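Local coordinates for DUF985 domain-containing protein (Shewanella oneidensis, PDB 1YUD) that is of unknown function but has the beta-barrel fold of the cupin superfamily, whose members often bind a metal or small molecule in the barrel, at residues G136-F139 with D140-E143; L144-Q147 with E148-L151. All blocks are in the same frame, centred on the assembly; numbering follows the deposited sequence.

Interaction 1: residues G136-F139 with D140-E143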
loop_
_atom_site.group_PDB
_atom_site.type_symbol
_atom_site.label_atom_id
_atom_site.label_comp_id
_atom_site.label_asym_id
_atom_site.label_seq_id
_atom_site.Cartn_x
_atom_site.Cartn_y
_atom_site.Cartn_z
ATOM N N GLY A 136 -1.879 3.053 14.538
ATOM C CA GLY A 136 -0.581 3.715 14.553
ATOM C C GLY A 136 0.582 2.972 15.191
ATOM O O GLY A 136 0.545 2.647 16.380
ATOM N N PHE A 137 1.625 2.717 14.408
ATOM C CA PHE A 137 2.791 2.011 14.913
ATOM C C PHE A 137 3.617 2.748 15.960
ATOM O O PHE A 137 4.487 3.534 15.608
ATOM C CB PHE A 137 3.722 1.641 13.765
ATOM C CG PHE A 137 5.002 0.993 14.214
ATOM C CD1 PHE A 137 4.982 -0.231 14.861
ATOM C CD2 PHE A 137 6.231 1.603 13.980
ATOM C CE1 PHE A 137 6.161 -0.844 15.264
ATOM C CE2 PHE A 137 7.419 0.998 14.379
ATOM C CZ PHE A 137 7.381 -0.229 15.022
ATOM N N THR A 138 3.347 2.507 17.238
ATOM C CA THR A 138 4.144 3.116 18.300
ATOM C C THR A 138 5.176 2.025 18.570
ATOM O O THR A 138 4.935 0.860 18.245
ATOM C CB THR A 138 3.316 3.396 19.603
ATOM O OG1 THR A 138 2.567 2.228 19.978
ATOM C CG2 THR A 138 2.365 4.568 19.396
ATOM N N PHE A 139 6.323 2.368 19.141
ATOM C CA PHE A 139 7.315 1.331 19.393
ATOM C C PHE A 139 6.953 0.385 20.535
ATOM O O PHE A 139 7.701 -0.539 20.852
ATOM C CB PHE A 139 8.689 1.956 19.602
ATOM C CG PHE A 139 9.470 2.082 18.333
ATOM C CD1 PHE A 139 10.180 0.994 17.832
ATOM C CD2 PHE A 139 9.461 3.269 17.607
ATOM C CE1 PHE A 139 10.874 1.085 16.619
ATOM C CE2 PHE A 139 10.146 3.373 16.397
ATOM C CZ PHE A 139 10.855 2.278 15.902
ATOM N N ASP A 140 5.792 0.614 21.139
ATOM C CA ASP A 140 5.315 -0.235 22.221
ATOM C C ASP A 140 4.717 -1.464 21.554
ATOM O O ASP A 140 4.649 -2.537 22.155
ATOM C CB ASP A 140 4.215 0.462 23.017
ATOM C CG ASP A 140 4.552 1.890 23.351
ATOM O OD1 ASP A 140 4.752 2.684 22.409
ATOM O OD2 ASP A 140 4.607 2.224 24.553
ATOM N N ASP A 141 4.274 -1.286 20.310
ATOM C CA ASP A 141 3.667 -2.361 19.536
ATOM C C ASP A 141 4.717 -3.141 18.753
ATOM O O ASP A 141 4.385 -3.967 17.900
ATOM C CB ASP A 141 2.638 -1.795 18.557
ATOM C CG ASP A 141 1.618 -0.907 19.233
ATOM O OD1 ASP A 141 1.084 -1.312 20.289
ATOM O OD2 ASP A 141 1.347 0.192 18.707
ATOM N N PHE A 142 5.984 -2.880 19.055
ATOM C CA PHE A 142 7.086 -3.543 18.375
ATOM C C PHE A 142 7.813 -4.479 19.338
ATOM O O PHE A 142 7.619 -4.400 20.552
ATOM C CB PHE A 142 8.055 -2.480 17.843
ATOM C CG PHE A 142 9.208 -3.037 17.061
ATOM C CD1 PHE A 142 9.056 -3.385 15.730
ATOM C CD2 PHE A 142 10.444 -3.229 17.667
ATOM C CE1 PHE A 142 10.114 -3.917 15.008
ATOM C CE2 PHE A 142 11.510 -3.761 16.956
ATOM C CZ PHE A 142 11.342 -4.105 15.623
ATOM N N GLU A 143 8.639 -5.369 18.791
ATOM C CA GLU A 143 9.426 -6.295 19.602
ATOM C C GLU A 143 10.375 -7.131 18.748
ATOM O O GLU A 143 9.948 -8.047 18.044
ATOM C CB GLU A 143 8.521 -7.217 20.422
ATOM C CG GLU A 143 9.291 -8.040 21.443
ATOM C CD GLU A 143 8.395 -8.711 22.469
ATOM O OE1 GLU A 143 8.937 -9.298 23.433
ATOM O OE2 GLU A 143 7.153 -8.650 22.309
#
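Thr138 and Asp141 clasp one another around a tight turn in the loop that follows strand 126-133. Thr138 OG1 donates to Asp141 OD2 at 2.7 Å, approaching from above the carboxylate plane and 65° out of it. Thr138 N adds a weak, longer bond to the same oxygen. The backbone closes the loop in return: Asp141 N donates to Thr138 O at 3.1 Å, making a beta turn close to type I, and a weak bond from Phe142 N to Phe139 O carries the bend one residue further. Beside this polar clasp sits an aromatic cluster. Its close side is Phe137 against Phe142, where Phe137 CE1 lies 3.6 Å from Phe142 CB, and Phe142 CG meets the Phe137 edge in its plane. Phe142 CG stands anti to its own backbone N (chi1 -177°), which swings the ring past Phe137 to rest near His65. The looser side belongs to Phe139, exposed as Asp140 also is: Phe139 offers its edge to the face of Phe142 in an offset edge-to-face pair with centroids 5.8 Å apart, and Phe139 CD1 comes no nearer to Phe142 CB than 4.1 Å. With an alanine at Asp141, Thr138 OG1 and Arg46 would probably lose the carboxylate they share, and the turn would be freer to open. The buried Asp141 carboxylate divides its work, OD2 holding Thr138 and OD1 forming a salt bridge with Arg46, so its negative charge is likely to be balanced within the protein while it ties this turn to a distant part of the chain.

Interaction 2: residues L144-Q147 with E148-L151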
loop_
_atom_site.group_PDB
_atom_site.type_symbol
_atom_site.label_atom_id
_atom_site.label_comp_id
_atom_site.label_asym_id
_atom_site.label_seq_id
_atom_site.Cartn_x
_atom_site.Cartn_y
_atom_site.Cartn_z
ATOM N N LEU A 144 11.664 -6.807 18.813
ATOM C CA LEU A 144 12.681 -7.521 18.046
ATOM C C LEU A 144 13.151 -8.721 18.874
ATOM O O LEU A 144 13.132 -8.661 20.100
ATOM C CB LEU A 144 13.844 -6.570 17.741
ATOM C CG LEU A 144 14.798 -6.910 16.592
ATOM C CD1 LEU A 144 14.002 -7.135 15.321
ATOM C CD2 LEU A 144 15.809 -5.781 16.395
ATOM N N PHE A 145 13.563 -9.806 18.217
ATOM C CA PHE A 145 13.994 -11.011 18.938
ATOM C C PHE A 145 15.416 -11.510 18.670
ATOM O O PHE A 145 15.912 -11.460 17.543
ATOM C CB PHE A 145 13.016 -12.160 18.673
ATOM C CG PHE A 145 11.655 -11.943 19.268
ATOM C CD1 PHE A 145 10.767 -11.028 18.708
ATOM C CD2 PHE A 145 11.268 -12.632 20.407
ATOM C CE1 PHE A 145 9.510 -10.805 19.281
ATOM C CE2 PHE A 145 10.018 -12.419 20.988
ATOM C CZ PHE A 145 9.141 -11.504 20.422
ATOM N N SER A 146 16.050 -12.016 19.729
ATOM C CA SER A 146 17.415 -12.543 19.680
ATOM C C SER A 146 17.400 -13.951 19.121
ATOM O O SER A 146 16.432 -14.675 19.322
ATOM C CB SER A 146 17.998 -12.621 21.087
ATOM O OG SER A 146 17.468 -13.748 21.771
ATOM N N GLN A 147 18.477 -14.353 18.450
ATOM C CA GLN A 147 18.556 -15.699 17.887
ATOM C C GLN A 147 18.378 -16.705 19.018
ATOM O O GLN A 147 17.791 -17.776 18.834
ATOM C CB GLN A 147 19.906 -15.922 17.208
ATOM C CG GLN A 147 19.935 -17.105 16.251
ATOM C CD GLN A 147 21.287 -17.276 15.565
ATOM O OE1 GLN A 147 22.266 -17.720 16.183
ATOM N NE2 GLN A 147 21.350 -16.916 14.281
ATOM N N GLU A 148 18.876 -16.338 20.195
ATOM C CA GLU A 148 18.776 -17.182 21.381
ATOM C C GLU A 148 17.345 -17.646 21.620
ATOM O O GLU A 148 17.015 -18.806 21.391
ATOM C CB GLU A 148 19.272 -16.429 22.622
ATOM C CG GLU A 148 20.766 -16.565 22.923
ATOM C CD GLU A 148 21.664 -15.975 21.851
ATOM O OE1 GLU A 148 21.760 -16.558 20.750
ATOM O OE2 GLU A 148 22.279 -14.920 22.117
ATOM N N ALA A 149 16.496 -16.732 22.076
ATOM C CA ALA A 149 15.107 -17.063 22.365
ATOM C C ALA A 149 14.446 -17.804 21.212
ATOM O O ALA A 149 13.648 -18.713 21.430
ATOM C CB ALA A 149 14.326 -15.797 22.694
ATOM N N LEU A 150 14.793 -17.431 19.985
ATOM C CA LEU A 150 14.196 -18.057 18.812
ATOM C C LEU A 150 14.578 -19.517 18.577
ATOM O O LEU A 150 13.823 -20.263 17.952
ATOM C CB LEU A 150 14.495 -17.224 17.567
ATOM C CG LEU A 150 13.833 -15.844 17.560
ATOM C CD1 LEU A 150 14.113 -15.170 16.232
ATOM C CD2 LEU A 150 12.333 -15.984 17.794
ATOM N N LEU A 151 15.748 -19.932 19.052
ATOM C CA LEU A 151 16.140 -21.332 18.903
ATOM C C LEU A 151 15.595 -22.095 20.110
ATOM O O LEU A 151 15.423 -23.312 20.064
ATOM C CB LEU A 151 17.662 -21.478 18.821
ATOM C CG LEU A 151 18.266 -21.291 17.429
ATOM C CD1 LEU A 151 17.615 -22.258 16.451
ATOM C CD2 LEU A 151 18.059 -19.874 16.974
#
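Ser146 OG accepts a hydrogen bond from Ala149 N at 3.2 Å, with an N-H...O angle of 159°. With chi1 at 77°, the hydroxyl oxygen sits between the backbone N and the carbonyl carbon of Ser146 and is turned toward the start of the helix, where Ala149 N would otherwise have no helical carbonyl before it. Ser146 is therefore the N-cap of helix 147-152. Its main chain takes part as well: Leu150 N donates to Ser146 O at 3.3 Å, in the carbonyl plane, as the first helical turn closes. The residues just outside this cap form a hydrophobic staple, the apolar partner of an N-cap, in which the residue before the cap meets the fourth one of the helix: Phe145 CB packs 3.9 Å from Leu150 CG. The Phe145 contact is made at the root of its side chain, since the ring leads away from the helix, while buried Leu150 also reaches Phe64 of strand 62-66 and Val161 of helix 158-161. On another flank of the turn, Gln147 and Leu151 run side by side and point the same way, although the model sets Leu151 CD2 too near Gln147 O, so the detail there is doubtful. Glu148, on the exposed side, bends at chi2 (64°) and OE2 accepts from Glu168 N, so the C-terminal tail of the chain is fastened to the first turn of the helix.

Interaction 1 ends at Glu143 and interaction 2 begins at Leu144, so the two form one unbroken run leading from strand 126-133 into helix 147-152. The centres of the two contacts are about 18 Å apart, and lie about 13 Å and 17 Å respectively from the centre of the chain; beyond the chain join they do not touch. What they share is strand 62-66: Phe142 meets the ring of His65 and Glu143 pairs through its backbone with Arg66, while Leu144 packs on His65 and Phe145 on Arg66. The turn at 136-143 and the capped helix start at 144-151 thus share the same two residues, His65 and Arg66, at the end of that strand.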